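Local coordinates for molybdenum ABC transporter, periplasmic molybdenum-binding protein (Vibrio cholerae, PDB 4RXL) that binds tungstate and, as a ModA-family solute-binding protein, probably delivers molybdate or tungstate to an ABC importer, at residues 114-119 with 167-172; 88-93 with 182-187; 119-124 with 147-152; 84-89 with 190-195; 8-13 with 35-40. All coordinates share one frame; numbering follows the deposited sequence.

Contact 1 (114-119 with 167-172); sequences SRLAVA and LGIVYK. With WO4 (tungstate(VI)ion), chain B.
In one lobe of this periplasmic-binding-protein fold, strands 116-119 and 168-171 meet through a single beta bridge, Ala117 with Gly168, at an angle of 38° between their N-to-C directions. Ala117 supplies both polar links. Its N-H points almost straight at Leu167 O (N to O 3.0 Å, 169° at the hydrogen), in the carbonyl plane and on a lone pair, while its own O receives Ile169 N at 2.9 Å, nearly along the C=O axis. The close approach of the chains at Gly168 is evident from its CA, which lies 3.1 Å from Ala117 O.

The side chains pack beside this bridge. Leu116 has CG anti to the backbone N (chi1 -180°), and its two methyls divide the work: CD1 lies 3.6 Å from Leu167 CB and against that residue's carbonyl, whereas CD2 touches Ile169 CD1 at 4.1 Å, the two side chains crossing obliquely. Val118 and Ile169 instead lie side by side, pointing the same way, with Val118 CG1 against Ile169 CB. Ile169 also packs on Leu86 of strand 78-91 and Ala130 of helix 125-137, so this apolar cluster is buried within the lobe.

Beyond the bridge the strands separate, and a water spans them, accepting from Ala119 N and donating to Ile169 O at 2.8 Å. Farther along, Tyr171, the residue before helix 172-177, projects to the tungstate pocket. The anion lies at the edge of its ring, in plane, where Tyr171 OH donates to WO4 O2 at 2.6 Å.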
# COMPACT_ATOMS: atom_id res chain seq x y z
N SER A 114 3.42 -4.29 24.13
CA SER A 114 3.18 -3.37 23.01
C SER A 114 2.06 -3.83 22.06
O SER A 114 1.45 -4.86 22.22
CB SER A 114 4.46 -3.12 22.23
OG SER A 114 5.48 -2.53 23.02
N ARG A 115 1.78 -2.99 21.08
CA ARG A 115 0.76 -3.26 20.07
C ARG A 115 1.32 -3.54 18.67
O ARG A 115 2.38 -3.06 18.31
CB ARG A 115 -0.20 -2.07 20.02
CG ARG A 115 -1.05 -1.91 21.26
CD ARG A 115 -2.03 -0.77 21.12
NE ARG A 115 -3.00 -0.81 22.22
CZ ARG A 115 -4.20 -1.41 22.19
NH1 ARG A 115 -4.65 -2.01 21.09
NH2 ARG A 115 -4.96 -1.37 23.28
N LEU A 116 0.59 -4.34 17.89
CA LEU A 116 0.96 -4.64 16.51
C LEU A 116 0.57 -3.48 15.61
O LEU A 116 -0.61 -3.11 15.54
CB LEU A 116 0.24 -5.91 16.04
CG LEU A 116 0.46 -6.44 14.63
CD1 LEU A 116 1.90 -6.86 14.37
CD2 LEU A 116 -0.48 -7.62 14.41
N ALA A 117 1.55 -2.91 14.91
CA ALA A 117 1.28 -1.78 14.01
C ALA A 117 0.66 -2.27 12.72
O ALA A 117 1.24 -3.10 12.00
CB ALA A 117 2.55 -1.01 13.72
N VAL A 118 -0.53 -1.76 12.42
CA VAL A 118 -1.21 -2.07 11.16
C VAL A 118 -1.98 -0.85 10.70
O VAL A 118 -2.29 0.02 11.52
CB VAL A 118 -2.21 -3.23 11.30
CG1 VAL A 118 -1.52 -4.52 11.72
CG2 VAL A 118 -3.35 -2.87 12.26
N ALA A 119 -2.27 -0.78 9.39
CA ALA A 119 -3.19 0.25 8.90
C ALA A 119 -4.63 -0.15 9.27
O ALA A 119 -4.88 -1.32 9.58
CB ALA A 119 -3.05 0.50 7.42
N LEU A 167 6.34 -5.20 16.43
CA LEU A 167 6.00 -5.84 15.16
C LEU A 167 5.00 -4.96 14.43
O LEU A 167 4.18 -4.26 15.05
CB LEU A 167 5.38 -7.22 15.37
CG LEU A 167 6.26 -8.29 16.00
CD1 LEU A 167 5.41 -9.50 16.38
CD2 LEU A 167 7.40 -8.69 15.07
N GLY A 168 5.05 -5.01 13.10
CA GLY A 168 4.04 -4.40 12.28
C GLY A 168 3.87 -5.17 11.00
O GLY A 168 4.71 -6.00 10.63
N ILE A 169 2.76 -4.89 10.33
CA ILE A 169 2.45 -5.52 9.05
C ILE A 169 2.38 -4.44 7.97
O ILE A 169 1.54 -3.57 8.00
CB ILE A 169 1.17 -6.38 9.11
CG1 ILE A 169 1.36 -7.53 10.09
CG2 ILE A 169 0.86 -6.93 7.72
CD1 ILE A 169 0.07 -8.24 10.44
N VAL A 170 3.29 -4.54 7.00
CA VAL A 170 3.41 -3.58 5.94
C VAL A 170 3.63 -4.33 4.63
O VAL A 170 3.68 -5.57 4.60
CB VAL A 170 4.52 -2.54 6.20
CG1 VAL A 170 4.27 -1.74 7.46
CG2 VAL A 170 5.88 -3.22 6.24
N TYR A 171 3.80 -3.59 3.54
CA TYR A 171 4.20 -4.23 2.30
C TYR A 171 5.70 -4.44 2.23
O TYR A 171 6.49 -3.76 2.88
CB TYR A 171 3.74 -3.44 1.09
CG TYR A 171 2.27 -3.12 1.08
CD1 TYR A 171 1.36 -4.10 0.72
CD2 TYR A 171 1.78 -1.85 1.36
CE1 TYR A 171 -0.01 -3.82 0.67
CE2 TYR A 171 0.43 -1.56 1.29
CZ TYR A 171 -0.45 -2.55 0.93
OH TYR A 171 -1.79 -2.33 0.93
N LYS A 172 6.09 -5.41 1.41
CA LYS A 172 7.49 -5.70 1.10
C LYS A 172 8.21 -4.43 0.66
O LYS A 172 9.32 -4.16 1.11
CB LYS A 172 7.57 -6.78 0.02
CG LYS A 172 8.95 -7.05 -0.56
CD LYS A 172 9.86 -7.76 0.40
CE LYS A 172 11.12 -8.23 -0.32
NZ LYS A 172 10.81 -9.14 -1.47
W WO4 B . -2.15 1.85 1.62
O1 WO4 B . -1.73 2.93 3.27
O2 WO4 B . -2.57 -0.13 1.96
O3 WO4 B . -3.76 2.69 0.67
O4 WO4 B . -0.52 1.87 0.35
O HOH W 1 -1.21 -3.09 7.81

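Contact 2 (88-93 with 182-187); sequences LIRPTA and TIVTAF
Arg90 lies across the antiparallel pairing of strands 78-91 and 181-186. Its CG occupies the crowded position between backbone N and carbonyl carbon (chi1 65°), and from CG to NE the chain is extended. CB and CG lie against Val184 CG2, the latter at 3.7 Å, with CD slightly farther; the two side chains cross at about a right angle. Thr182 CB then sits 3.8 Å above the guanidinium plane, over its centre. At the tip, NH1 donates in the guanidinium plane to Thr92 O (2.9 Å), although it stands above the plane of that carbonyl, with a weak bond to Pro91 O, which fixes the flat group's rotation. Thr182 OG1 and Thr92 OG1 share a hydrogen bond of 3.0 Å.

In the backbone, Arg90 and Thr182 form a hydrogen-bonded pair through both N-H groups. A classic beta bulge interrupts the register at Leu88: its O takes Val184 N at 2.7 Å and, weakly, Thr185 N at 3.4 Å, while Leu88 N donates to Thr185 O at 173°.

Strand 78-91 pairs with both 181-186 and 168-171 in the mixed sheet. Ile89 and Ile183 share the face covered by helix 172-177, and Ile89 also meets helix 153-161.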
# COMPACT_ATOMS: atom_id res chain seq x y z
N LEU A 88 5.83 -9.11 7.73
CA LEU A 88 5.87 -8.83 9.14
C LEU A 88 7.24 -8.24 9.39
O LEU A 88 8.28 -8.85 9.07
CB LEU A 88 5.69 -10.11 9.92
CG LEU A 88 5.65 -9.99 11.45
CD1 LEU A 88 4.45 -9.17 11.91
CD2 LEU A 88 5.60 -11.39 12.01
N ILE A 89 7.25 -7.06 10.00
CA ILE A 89 8.49 -6.35 10.33
C ILE A 89 8.66 -6.09 11.83
O ILE A 89 7.69 -6.10 12.59
CB ILE A 89 8.61 -5.01 9.57
CG1 ILE A 89 7.41 -4.09 9.80
CG2 ILE A 89 8.71 -5.22 8.07
CD1 ILE A 89 7.70 -2.64 9.49
N ARG A 90 9.91 -5.85 12.20
CA ARG A 90 10.32 -5.49 13.55
C ARG A 90 11.29 -4.31 13.42
O ARG A 90 11.87 -4.12 12.34
CB ARG A 90 11.07 -6.67 14.21
CG ARG A 90 12.39 -7.03 13.54
CD ARG A 90 13.13 -8.10 14.31
NE ARG A 90 14.38 -8.51 13.67
CZ ARG A 90 15.56 -7.89 13.78
NH1 ARG A 90 15.69 -6.78 14.50
NH2 ARG A 90 16.63 -8.39 13.16
N PRO A 91 11.50 -3.53 14.50
CA PRO A 91 12.56 -2.52 14.46
C PRO A 91 13.90 -3.23 14.43
O PRO A 91 14.05 -4.24 15.13
CB PRO A 91 12.39 -1.74 15.77
CG PRO A 91 11.13 -2.23 16.40
CD PRO A 91 10.77 -3.54 15.77
N THR A 92 14.83 -2.72 13.64
CA THR A 92 16.10 -3.39 13.42
C THR A 92 16.86 -3.53 14.74
O THR A 92 17.53 -4.54 14.97
CB THR A 92 16.98 -2.64 12.40
OG1 THR A 92 16.33 -2.63 11.12
CG2 THR A 92 18.34 -3.32 12.24
N ALA A 93 16.72 -2.54 15.61
CA ALA A 93 17.37 -2.57 16.92
C ALA A 93 16.61 -3.38 17.98
O ALA A 93 17.00 -3.38 19.14
CB ALA A 93 17.59 -1.15 17.41
N THR A 182 13.45 -4.42 9.92
CA THR A 182 13.88 -5.68 9.35
C THR A 182 12.66 -6.58 9.14
O THR A 182 11.75 -6.61 9.97
CB THR A 182 14.89 -6.37 10.28
OG1 THR A 182 15.99 -5.50 10.52
CG2 THR A 182 15.39 -7.69 9.69
N ILE A 183 12.68 -7.35 8.06
CA ILE A 183 11.63 -8.33 7.80
C ILE A 183 11.81 -9.58 8.68
O ILE A 183 12.88 -10.18 8.72
CB ILE A 183 11.58 -8.69 6.30
CG1 ILE A 183 11.25 -7.45 5.48
CG2 ILE A 183 10.54 -9.77 6.05
CD1 ILE A 183 11.33 -7.66 3.99
N VAL A 184 10.75 -9.92 9.40
CA VAL A 184 10.74 -11.12 10.20
C VAL A 184 10.33 -12.30 9.32
O VAL A 184 10.98 -13.33 9.32
CB VAL A 184 9.82 -10.97 11.42
CG1 VAL A 184 9.81 -12.26 12.23
CG2 VAL A 184 10.29 -9.82 12.29
N THR A 185 9.27 -12.11 8.55
CA THR A 185 8.82 -13.13 7.61
C THR A 185 7.81 -12.49 6.67
O THR A 185 7.35 -11.38 6.90
CB THR A 185 8.22 -14.37 8.32
OG1 THR A 185 8.22 -15.49 7.43
CG2 THR A 185 6.80 -14.12 8.78
N ALA A 186 7.55 -13.16 5.56
CA ALA A 186 6.57 -12.73 4.61
C ALA A 186 5.35 -13.65 4.74
O ALA A 186 5.49 -14.85 4.94
CB ALA A 186 7.13 -12.83 3.20
N PHE A 187 4.17 -13.07 4.60
CA PHE A 187 2.93 -13.85 4.62
C PHE A 187 2.76 -14.65 3.33
O PHE A 187 3.15 -14.17 2.25
CB PHE A 187 1.73 -12.92 4.86
CG PHE A 187 1.71 -12.35 6.22
CD1 PHE A 187 1.19 -13.07 7.28
CD2 PHE A 187 2.27 -11.11 6.46
CE1 PHE A 187 1.19 -12.54 8.53
CE2 PHE A 187 2.28 -10.58 7.73
CZ PHE A 187 1.74 -11.30 8.76

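Contact 3 (119-124 with 147-152); sequences AQVDAV and LAQTNN. With WO4 (tungstate(VI)ion), chain B.
Two backbone N-H groups carry this contact, at the end of the parallel strand pair 116-119 and 147-150. Gln120 N donates to Thr150 O (2.8 Å, in the carbonyl plane, bent to 141° at the hydrogen). Val121 N donates to the side-chain OE1 of Gln149 at 2.9 Å and 168°, so an amide takes over where the backbone pairing ends. Gln149 reaches it with CG anti to its carbonyl carbon and an extended chain.

Gln120 crosses Gln149 obliquely, their amide planes 30° apart. Bent at chi2, Gln120 turns back on its own loop: OE1 receives Asp122 N from above the carbonyl plane, and NE2 donates to Asp122 OD2 at 3.2 Å, in the amide plane but from above the carboxylate plane. Both polar atoms of this amide thus bond to Asp122.

Farther out, Val121 CG1 and Leu147 CD1 meet tip to tip at 4.0 Å, beside Trp140. Thr150 OG1 donates to Asn152 O (2.8 Å), bracing the turn into helix 153-161, and Asn152 OD1 caps that helix at Leu155 N. At the tungstate pocket, Val124 CG2 packs on Asn151 O and its CG1 faces WO4 O1, while Asn152 CB lies 3.2 Å from that same oxygen.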
# COMPACT_ATOMS: atom_id res chain seq x y z
N ALA A 119 -2.27 -0.78 9.39
CA ALA A 119 -3.19 0.25 8.90
C ALA A 119 -4.63 -0.15 9.27
O ALA A 119 -4.88 -1.32 9.58
CB ALA A 119 -3.05 0.50 7.42
N GLN A 120 -5.53 0.82 9.31
CA GLN A 120 -6.92 0.59 9.75
C GLN A 120 -7.49 -0.62 9.00
O GLN A 120 -7.56 -0.63 7.80
CB GLN A 120 -7.79 1.84 9.51
CG GLN A 120 -8.96 2.01 10.48
CD GLN A 120 -10.08 1.02 10.24
OE1 GLN A 120 -10.54 0.86 9.10
NE2 GLN A 120 -10.51 0.33 11.30
N VAL A 121 -7.91 -1.62 9.77
CA VAL A 121 -8.19 -2.95 9.22
C VAL A 121 -9.49 -3.09 8.45
O VAL A 121 -9.68 -4.08 7.74
CB VAL A 121 -8.13 -4.05 10.30
CG1 VAL A 121 -6.76 -4.11 10.97
CG2 VAL A 121 -9.20 -3.85 11.36
N ASP A 122 -10.39 -2.13 8.60
CA ASP A 122 -11.68 -2.22 7.96
C ASP A 122 -11.67 -1.59 6.59
O ASP A 122 -12.44 -2.02 5.73
CB ASP A 122 -12.77 -1.59 8.83
CG ASP A 122 -12.99 -2.36 10.13
OD1 ASP A 122 -13.15 -3.60 10.06
OD2 ASP A 122 -13.00 -1.73 11.21
N ALA A 123 -10.80 -0.61 6.35
CA ALA A 123 -10.85 0.14 5.09
C ALA A 123 -9.52 0.35 4.36
O ALA A 123 -9.52 0.43 3.13
CB ALA A 123 -11.52 1.48 5.30
N VAL A 124 -8.40 0.46 5.06
CA VAL A 124 -7.13 0.70 4.38
C VAL A 124 -6.60 -0.61 3.82
O VAL A 124 -6.50 -1.57 4.59
CB VAL A 124 -6.06 1.35 5.30
CG1 VAL A 124 -4.77 1.54 4.52
CG2 VAL A 124 -6.59 2.66 5.83
N LEU A 147 -3.96 -4.19 18.50
CA LEU A 147 -3.52 -3.43 17.33
C LEU A 147 -3.29 -1.95 17.65
O LEU A 147 -4.02 -1.36 18.44
CB LEU A 147 -4.58 -3.50 16.22
CG LEU A 147 -5.11 -4.88 15.85
CD1 LEU A 147 -6.26 -4.74 14.87
CD2 LEU A 147 -4.00 -5.74 15.26
N ALA A 148 -2.30 -1.36 16.99
CA ALA A 148 -2.18 0.08 16.87
C ALA A 148 -2.50 0.41 15.43
O ALA A 148 -1.69 0.18 14.53
CB ALA A 148 -0.78 0.55 17.25
N GLN A 149 -3.73 0.87 15.19
CA GLN A 149 -4.20 1.06 13.82
C GLN A 149 -3.92 2.49 13.38
O GLN A 149 -4.19 3.44 14.09
CB GLN A 149 -5.70 0.78 13.69
CG GLN A 149 -6.09 -0.64 14.06
CD GLN A 149 -7.55 -0.95 13.76
OE1 GLN A 149 -8.00 -0.89 12.60
NE2 GLN A 149 -8.31 -1.28 14.80
N THR A 150 -3.36 2.61 12.17
CA THR A 150 -2.96 3.89 11.62
C THR A 150 -3.74 4.21 10.35
O THR A 150 -4.35 3.33 9.72
CB THR A 150 -1.46 3.86 11.28
OG1 THR A 150 -1.23 2.89 10.25
CG2 THR A 150 -0.65 3.52 12.49
N ASN A 151 -3.72 5.49 9.95
CA ASN A 151 -4.48 5.91 8.75
C ASN A 151 -3.92 5.43 7.41
O ASN A 151 -4.62 5.48 6.38
CB ASN A 151 -4.59 7.43 8.69
CG ASN A 151 -5.39 8.01 9.80
OD1 ASN A 151 -5.92 7.29 10.64
ND2 ASN A 151 -5.47 9.32 9.85
N ASN A 152 -2.65 5.01 7.38
CA ASN A 152 -2.07 4.44 6.18
C ASN A 152 -0.88 3.59 6.54
O ASN A 152 -0.42 3.63 7.69
CB ASN A 152 -1.72 5.53 5.15
CG ASN A 152 -0.61 6.44 5.58
OD1 ASN A 152 0.52 5.97 5.82
ND2 ASN A 152 -0.87 7.72 5.61
W WO4 B . -2.15 1.85 1.62
O1 WO4 B . -1.73 2.93 3.27
O2 WO4 B . -2.57 -0.13 1.96
O3 WO4 B . -3.76 2.69 0.67
O4 WO4 B . -0.52 1.87 0.35

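Contact 4 (84-89 with 190-195); sequences NSLVLI and QSHQPI
Strand 78-91 and the loop leading into strand 195-201 meet here, beside the tungstate pocket of the periplasmic-binding-protein fold, with the Asn84 side chain about 7 Å from the anion. The direct polar link, Asn84 N to Ile195 O, is a modest bond of 3.2 Å and 148° with the donor well above the carbonyl plane. Water reinforces it: one molecule donates to Asn84 O and accepts from Ile195 N (2.9 Å), bridging the backbones.

In Ile195, the main apolar element, CG1 is anti to the carbonyl carbon and CG2 to the backbone N, so the branches part: CG2 lies 3.6 Å from Asn84 CB, while CD1 runs along the strand to Ser85 C (3.7 Å) and approaches Leu86 CB. Tyr129 and Tyr171 also touch Ile195, linking it to helix 125-137 and to a pocket residue. The Asn84 amide turns away from this contact; OD1 accepts its neighbour Ser85 N, and ND2 donates to Thr173 and Tyr197.

His192 has CG in the crowded position (chi1 56°), and ND1 donates in the ring plane to Gln193 O at 2.8 Å, fixing the imidazole's rotation and identifying ND1 as protonated. The ring crosses Leu86 obliquely, with NE2 3.7 Å from Leu86 CB. A second water, at the ring edge and in its plane, accepts from Leu86 N and lies 2.7 Å from His192 NE2.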
# COMPACT_ATOMS: atom_id res chain seq x y z
N ASN A 84 2.20 -6.50 -5.10
CA ASN A 84 3.05 -6.42 -3.92
C ASN A 84 2.90 -7.70 -3.12
O ASN A 84 2.12 -8.57 -3.49
CB ASN A 84 2.70 -5.17 -3.08
CG ASN A 84 3.91 -4.49 -2.46
OD1 ASN A 84 4.93 -5.13 -2.14
ND2 ASN A 84 3.78 -3.19 -2.23
N SER A 85 3.68 -7.80 -2.04
CA SER A 85 3.48 -8.84 -1.06
C SER A 85 3.45 -8.19 0.30
O SER A 85 3.78 -7.01 0.48
CB SER A 85 4.55 -9.91 -1.17
OG SER A 85 5.80 -9.40 -0.83
N LEU A 86 3.04 -8.97 1.29
CA LEU A 86 2.82 -8.50 2.66
C LEU A 86 3.85 -9.15 3.61
O LEU A 86 4.13 -10.36 3.50
CB LEU A 86 1.41 -8.88 3.10
CG LEU A 86 0.75 -8.09 4.23
CD1 LEU A 86 0.33 -6.73 3.72
CD2 LEU A 86 -0.46 -8.85 4.74
N VAL A 87 4.41 -8.33 4.50
CA VAL A 87 5.44 -8.78 5.41
C VAL A 87 5.19 -8.34 6.85
O VAL A 87 4.45 -7.40 7.14
CB VAL A 87 6.83 -8.30 4.96
CG1 VAL A 87 7.15 -8.89 3.59
CG2 VAL A 87 6.93 -6.79 4.93
N LEU A 88 5.83 -9.11 7.73
CA LEU A 88 5.87 -8.83 9.14
C LEU A 88 7.24 -8.24 9.39
O LEU A 88 8.28 -8.85 9.07
CB LEU A 88 5.69 -10.11 9.92
CG LEU A 88 5.65 -9.99 11.45
CD1 LEU A 88 4.45 -9.17 11.91
CD2 LEU A 88 5.60 -11.39 12.01
N ILE A 89 7.25 -7.06 10.00
CA ILE A 89 8.49 -6.35 10.33
C ILE A 89 8.66 -6.09 11.83
O ILE A 89 7.69 -6.10 12.59
CB ILE A 89 8.61 -5.01 9.57
CG1 ILE A 89 7.41 -4.09 9.80
CG2 ILE A 89 8.71 -5.22 8.07
CD1 ILE A 89 7.70 -2.64 9.49
N GLN A 190 -1.47 -17.64 0.04
CA GLN A 190 -2.77 -18.18 0.43
C GLN A 190 -3.44 -17.38 1.54
O GLN A 190 -4.64 -17.51 1.78
CB GLN A 190 -2.58 -19.63 0.91
CG GLN A 190 -2.29 -20.61 -0.22
CD GLN A 190 -0.90 -20.46 -0.78
OE1 GLN A 190 0.05 -20.20 -0.05
NE2 GLN A 190 -0.77 -20.63 -2.08
N SER A 191 -2.66 -16.55 2.22
CA SER A 191 -3.14 -15.89 3.45
C SER A 191 -3.98 -14.63 3.27
O SER A 191 -4.64 -14.18 4.21
CB SER A 191 -1.97 -15.61 4.37
OG SER A 191 -1.25 -14.51 3.93
N HIS A 192 -3.96 -14.05 2.08
CA HIS A 192 -4.73 -12.83 1.80
C HIS A 192 -5.00 -12.74 0.30
O HIS A 192 -4.40 -13.48 -0.49
CB HIS A 192 -3.98 -11.57 2.29
CG HIS A 192 -2.60 -11.43 1.73
ND1 HIS A 192 -2.36 -10.93 0.47
CD2 HIS A 192 -1.39 -11.79 2.22
CE1 HIS A 192 -1.06 -10.95 0.22
NE2 HIS A 192 -0.45 -11.46 1.28
N GLN A 193 -5.89 -11.84 -0.09
CA GLN A 193 -6.12 -11.59 -1.49
C GLN A 193 -4.86 -11.04 -2.14
O GLN A 193 -4.13 -10.28 -1.56
CB GLN A 193 -7.26 -10.60 -1.66
CG GLN A 193 -8.64 -11.21 -1.51
CD GLN A 193 -8.99 -12.17 -2.64
OE1 GLN A 193 -9.07 -13.38 -2.45
NE2 GLN A 193 -9.15 -11.63 -3.83
N PRO A 194 -4.60 -11.45 -3.36
CA PRO A 194 -3.45 -10.91 -4.08
C PRO A 194 -3.44 -9.38 -4.09
O PRO A 194 -4.45 -8.75 -4.40
CB PRO A 194 -3.61 -11.48 -5.49
CG PRO A 194 -4.44 -12.71 -5.33
CD PRO A 194 -5.34 -12.45 -4.16
N ILE A 195 -2.32 -8.79 -3.72
CA ILE A 195 -2.18 -7.34 -3.65
C ILE A 195 -1.89 -6.77 -5.03
O ILE A 195 -0.92 -7.13 -5.67
CB ILE A 195 -1.05 -6.95 -2.71
CG1 ILE A 195 -1.34 -7.53 -1.34
CG2 ILE A 195 -0.89 -5.43 -2.67
CD1 ILE A 195 -0.10 -7.65 -0.47
O HOH W 2 0.04 -10.32 -2.92
O HOH W 3 2.21 -11.79 0.89

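Contact 5 (8-13 with 35-40); sequences IYAASS and TVYGGS. With WO4 (tungstate(VI)ion), chain B.
Parallel strands 6-11 and 33-38, joined through helix 15-28 as a beta-alpha-beta crossover, are closely paired at Ile8 to Ala10 and loosen toward their C-terminal ends. In the tight part, Val36 N donates to Ile8 O and Ala10 N to Val36 O, both at 2.9 Å and nearly along the C=O axes. Tyr9 and Val36 lie side by side, and Val36 CB sits over the ring centre, 9° off its normal: a CH-pi contact. On the other face, Ala10 CB rests on Tyr37 CD1 and CE1, while Tyr37 OH bonds to Asn19. Val36 and Tyr37 are partly exposed, so strand 33-38 forms the more open side.

Near the pocket the pairing slackens. Gly38 N to Ala10 O is a weak 3.3 Å bond, and Ser12 N meets Gly38 O from above the carbonyl plane, bent to 134°. Around tungstate, Ser13 N and OG both donate to WO4 O4, and Ser40 N and OG to WO4 O3; both hydroxyl bonds are very short, 2.5 Å from Ser13 OG and 2.4 Å from Ser40 OG. Ala11 CB lies 3.3 Å from both Ser40 OG and WO4 O4.

Four neutral donors thus hold two oxo groups, with Ser40 N at the N-terminus of helix 40-49, whose positive dipole end would probably favour the anion. Such chemistry suits oxyanion recognition by hydrogen bonds rather than a charged side chain.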
# COMPACT_ATOMS: atom_id res chain seq x y z
N ILE A 8 -2.57 13.75 -8.93
CA ILE A 8 -2.46 12.32 -8.77
C ILE A 8 -2.68 11.97 -7.30
O ILE A 8 -1.94 12.42 -6.42
CB ILE A 8 -1.08 11.82 -9.21
CG1 ILE A 8 -0.86 12.10 -10.69
CG2 ILE A 8 -0.96 10.32 -8.92
CD1 ILE A 8 0.59 11.98 -11.11
N TYR A 9 -3.67 11.14 -7.05
CA TYR A 9 -3.97 10.64 -5.70
C TYR A 9 -3.47 9.22 -5.65
O TYR A 9 -3.88 8.42 -6.48
CB TYR A 9 -5.49 10.68 -5.48
CG TYR A 9 -6.04 12.01 -5.00
CD1 TYR A 9 -5.77 13.18 -5.67
CD2 TYR A 9 -6.84 12.08 -3.86
CE1 TYR A 9 -6.22 14.42 -5.23
CE2 TYR A 9 -7.33 13.28 -3.42
CZ TYR A 9 -7.03 14.45 -4.09
OH TYR A 9 -7.53 15.64 -3.62
N ALA A 10 -2.59 8.86 -4.71
CA ALA A 10 -1.99 7.53 -4.69
C ALA A 10 -1.85 6.99 -3.29
O ALA A 10 -1.43 7.70 -2.38
CB ALA A 10 -0.63 7.53 -5.36
N ALA A 11 -2.14 5.69 -3.14
CA ALA A 11 -1.88 4.97 -1.92
C ALA A 11 -0.50 5.30 -1.34
O ALA A 11 0.51 5.40 -2.06
CB ALA A 11 -1.94 3.48 -2.21
N SER A 12 -0.44 5.44 -0.04
CA SER A 12 0.80 5.74 0.61
C SER A 12 1.94 4.80 0.26
O SER A 12 3.08 5.25 0.19
CB SER A 12 0.62 5.75 2.11
OG SER A 12 -0.30 6.78 2.48
N SER A 13 1.68 3.52 0.03
CA SER A 13 2.77 2.60 -0.30
C SER A 13 3.40 2.95 -1.66
O SER A 13 4.47 2.44 -1.99
CB SER A 13 2.29 1.12 -0.31
OG SER A 13 1.19 0.93 -1.18
N THR A 35 0.97 15.66 -6.36
CA THR A 35 0.71 14.36 -5.73
C THR A 35 0.14 14.48 -4.33
O THR A 35 0.56 15.33 -3.56
CB THR A 35 1.97 13.48 -5.65
OG1 THR A 35 2.99 14.20 -4.97
CG2 THR A 35 2.48 13.11 -7.04
N VAL A 36 -0.83 13.64 -4.03
CA VAL A 36 -1.46 13.54 -2.73
C VAL A 36 -1.43 12.06 -2.36
O VAL A 36 -1.98 11.23 -3.09
CB VAL A 36 -2.93 13.98 -2.80
CG1 VAL A 36 -3.69 13.67 -1.48
CG2 VAL A 36 -3.00 15.45 -3.18
N TYR A 37 -0.79 11.73 -1.24
CA TYR A 37 -0.61 10.36 -0.77
C TYR A 37 -1.42 10.15 0.51
O TYR A 37 -1.59 11.06 1.31
CB TYR A 37 0.87 10.04 -0.53
CG TYR A 37 1.76 10.17 -1.73
CD1 TYR A 37 1.63 9.30 -2.79
CD2 TYR A 37 2.74 11.16 -1.80
CE1 TYR A 37 2.42 9.44 -3.92
CE2 TYR A 37 3.56 11.30 -2.94
CZ TYR A 37 3.40 10.41 -3.99
OH TYR A 37 4.17 10.54 -5.12
N GLY A 38 -1.94 8.96 0.67
CA GLY A 38 -2.73 8.64 1.85
C GLY A 38 -3.31 7.26 1.72
O GLY A 38 -3.03 6.50 0.76
N GLY A 39 -4.08 6.85 2.70
CA GLY A 39 -4.68 5.51 2.65
C GLY A 39 -5.66 5.52 1.48
O GLY A 39 -6.36 6.52 1.23
N SER A 40 -5.73 4.39 0.77
CA SER A 40 -6.48 4.31 -0.48
C SER A 40 -7.95 4.61 -0.24
O SER A 40 -8.63 5.23 -1.07
CB SER A 40 -6.33 2.95 -1.14
OG SER A 40 -4.97 2.62 -1.38
W WO4 B . -2.15 1.85 1.62
O1 WO4 B . -1.73 2.93 3.27
O2 WO4 B . -2.57 -0.13 1.96
O3 WO4 B . -3.76 2.69 0.67
O4 WO4 B . -0.52 1.87 0.35

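Along the chain contact 5 closes first; contacts 2 and 4 then start from the same strand, 78-91, and enclose contact 1, which in turn encloses contact 3. Contacts 1, 2 and 4 meet around that strand, flanked by 168-171 and 181-186, with centres 9 to 13 Å apart. Strand 116-119 joins contact 1 to contact 3, which share Ala119 and lie about 9 Å apart between centres. Contact 5 belongs to the other lobe, its centre about 19 Å from that of contact 1 and about 15 Å from that of contact 3. Contacts 1, 3 and 5 converge on tungstate, which is therefore held between elements distant in sequence, as expected for a cleft-binding transport protein.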